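Local atomic coordinates of N(G),N(G)-dimethylarginine dimethylaminohydrolase (Pseudomonas aeruginosa, PDB entry 1H70), a protein that hydrolyses asymmetrically dimethylated and monomethylated arginine, inhibitors of nitric oxide synthase, to citrulline and dimethylamine or methylamine. Residues A[38-43]-A[48-53]. The protein carries 1 engineered substitution. Residues are numbered along the deposited sequence; the frame is centred on the assembly and turned at random.
Sequences AYIRAL and VDITLL
Ile50 reaches from strand 49-53 to the last turn of helix 29-43, where its CD1 lies 3.8 Å from Leu43 C and 4.1 Å from Leu43 CB. The Ile50 side chain divides the work between its branches: CG1, set anti to its own carbonyl carbon (chi1 -66°), carries CD1 to the helix end, while CG2 faces Ile40 CD1 more loosely at 4.5 Å. Ile40 CD1 also approaches Leu52 CD1 (4.4 Å), so that one methyl spans two residues on the same side of the strand. Closer to the turn, Val48 places CG2 3.5 Å from Leu43 O. No direct hydrogen bond crosses the contact; instead a water accepts from Val48 N (2.6 Å) and lies 2.9 Å from Leu43 O, to which it can donate, so that it probably links the C-terminal turn of the helix to the residue just before the strand. Within the helix, Leu43 CD1 sits over one face of the Tyr39 ring, 3.7 Å above its plane and displaced toward the rim, and Tyr39 OH is hydrogen-bonded to Ser252 OG. The helix and strand segments run nearly antiparallel, at 154°, as the second half of a beta-alpha-beta unit. Strand 49-53 pairs in parallel with strand 5-9, whose Ile6 and Ala8 meet Leu43 and Ile40, respectively, and Ala42 packs helix 29-43 against strand 232-236.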
loop_
_atom_site.group_PDB
_atom_site.type_symbol
_atom_site.label_atom_id
_atom_site.label_comp_id
_atom_site.label_asym_id
_atom_site.label_seq_id
_atom_site.Cartn_x
_atom_site.Cartn_y
_atom_site.Cartn_z
ATOM N N ALA A 38 17.448 -0.840 -0.533
ATOM C CA ALA A 38 17.331 -2.299 -0.391
ATOM C C ALA A 38 15.995 -2.792 -0.952
ATOM O O ALA A 38 15.893 -3.894 -1.530
ATOM C CB ALA A 38 17.509 -2.709 1.083
ATOM N N TYR A 39 14.960 -1.973 -0.772
ATOM C CA TYR A 39 13.615 -2.287 -1.247
ATOM C C TYR A 39 13.613 -2.279 -2.776
ATOM O O TYR A 39 13.047 -3.160 -3.405
ATOM C CB TYR A 39 12.647 -1.253 -0.679
ATOM C CG TYR A 39 11.194 -1.260 -1.089
ATOM C CD1 TYR A 39 10.339 -2.292 -0.698
ATOM C CD2 TYR A 39 10.651 -0.201 -1.818
ATOM C CE1 TYR A 39 8.983 -2.255 -1.031
ATOM C CE2 TYR A 39 9.297 -0.165 -2.153
ATOM C CZ TYR A 39 8.477 -1.211 -1.766
ATOM O OH TYR A 39 7.121 -1.210 -2.085
ATOM N N ILE A 40 14.240 -1.280 -3.375
ATOM C CA ILE A 40 14.325 -1.237 -4.853
ATOM C C ILE A 40 15.109 -2.424 -5.419
ATOM O O ILE A 40 14.713 -3.020 -6.436
ATOM C CB ILE A 40 14.934 0.114 -5.310
ATOM C CG1 ILE A 40 14.016 1.269 -4.904
ATOM C CG2 ILE A 40 15.145 0.154 -6.831
ATOM C CD1 ILE A 40 12.601 1.207 -5.503
ATOM N N ARG A 41 16.206 -2.800 -4.753
ATOM C CA ARG A 41 17.019 -3.917 -5.219
ATOM C C ARG A 41 16.250 -5.214 -5.149
ATOM O O ARG A 41 16.462 -6.086 -5.969
ATOM C CB ARG A 41 18.343 -4.028 -4.445
ATOM C CG ARG A 41 19.195 -2.778 -4.542
ATOM C CD ARG A 41 20.595 -2.999 -3.962
ATOM N NE ARG A 41 21.373 -3.863 -4.849
ATOM C CZ ARG A 41 22.652 -4.174 -4.639
ATOM N NH1 ARG A 41 23.257 -3.686 -3.565
ATOM N NH2 ARG A 41 23.326 -4.973 -5.477
ATOM N N ALA A 42 15.380 -5.359 -4.146
ATOM C CA ALA A 42 14.515 -6.534 -4.051
ATOM C C ALA A 42 13.537 -6.502 -5.233
ATOM O O ALA A 42 13.300 -7.521 -5.903
ATOM C CB ALA A 42 13.742 -6.493 -2.740
ATOM N N LEU A 43 12.944 -5.339 -5.500
ATOM C CA LEU A 43 11.997 -5.197 -6.599
ATOM C C LEU A 43 12.644 -5.424 -7.958
ATOM O O LEU A 43 11.972 -5.849 -8.913
ATOM C CB LEU A 43 11.267 -3.842 -6.558
ATOM C CG LEU A 43 10.209 -3.715 -5.452
ATOM C CD1 LEU A 43 9.910 -2.260 -5.127
ATOM C CD2 LEU A 43 8.925 -4.474 -5.830
ATOM N N VAL A 48 9.808 -6.930 -13.078
ATOM C CA VAL A 48 8.975 -5.763 -13.363
ATOM C C VAL A 48 9.902 -4.621 -13.759
ATOM O O VAL A 48 11.103 -4.686 -13.447
ATOM C CB VAL A 48 8.206 -5.307 -12.105
ATOM C CG1 VAL A 48 7.129 -6.308 -11.730
ATOM C CG2 VAL A 48 9.161 -5.129 -10.895
ATOM N N ASP A 49 9.430 -3.609 -14.488
ATOM C CA ASP A 49 10.331 -2.456 -14.629
ATOM C C ASP A 49 9.915 -1.488 -13.546
ATOM O O ASP A 49 8.785 -1.557 -13.047
ATOM C CB ASP A 49 10.474 -1.842 -16.019
ATOM C CG ASP A 49 9.192 -1.677 -16.686
ATOM O OD1 ASP A 49 8.354 -1.066 -15.986
ATOM O OD2 ASP A 49 8.993 -2.070 -17.881
ATOM N N ILE A 50 10.835 -0.612 -13.153
ATOM C CA ILE A 50 10.644 0.245 -12.014
ATOM C C ILE A 50 10.748 1.690 -12.449
ATOM O O ILE A 50 11.664 2.001 -13.200
ATOM C CB ILE A 50 11.774 -0.060 -10.988
ATOM C CG1 ILE A 50 11.614 -1.486 -10.445
ATOM C CG2 ILE A 50 11.852 0.994 -9.890
ATOM C CD1 ILE A 50 12.901 -2.149 -9.963
ATOM N N THR A 51 9.795 2.522 -12.030
ATOM C CA THR A 51 9.865 3.955 -12.284
ATOM C C THR A 51 10.122 4.582 -10.928
ATOM O O THR A 51 9.262 4.523 -10.068
ATOM C CB THR A 51 8.552 4.467 -12.894
ATOM O OG1 THR A 51 8.391 3.831 -14.165
ATOM C CG2 THR A 51 8.617 5.990 -13.116
ATOM N N LEU A 52 11.293 5.175 -10.739
ATOM C CA LEU A 52 11.695 5.723 -9.470
ATOM C C LEU A 52 11.720 7.231 -9.543
ATOM O O LEU A 52 12.550 7.789 -10.233
ATOM C CB LEU A 52 13.077 5.149 -9.124
ATOM C CG LEU A 52 13.798 5.604 -7.855
ATOM C CD1 LEU A 52 12.908 5.465 -6.612
ATOM C CD2 LEU A 52 15.101 4.794 -7.690
ATOM N N LEU A 53 10.777 7.861 -8.844
ATOM C CA LEU A 53 10.660 9.337 -8.891
ATOM C C LEU A 53 11.554 10.003 -7.879
ATOM O O LEU A 53 11.910 9.395 -6.884
ATOM C CB LEU A 53 9.190 9.728 -8.673
ATOM C CG LEU A 53 8.263 8.938 -9.638
ATOM C CD1 LEU A 53 6.818 9.229 -9.291
ATOM C CD2 LEU A 53 8.562 9.385 -11.078
HETATM O O HOH W 1 11.994 -6.618 -11.749
#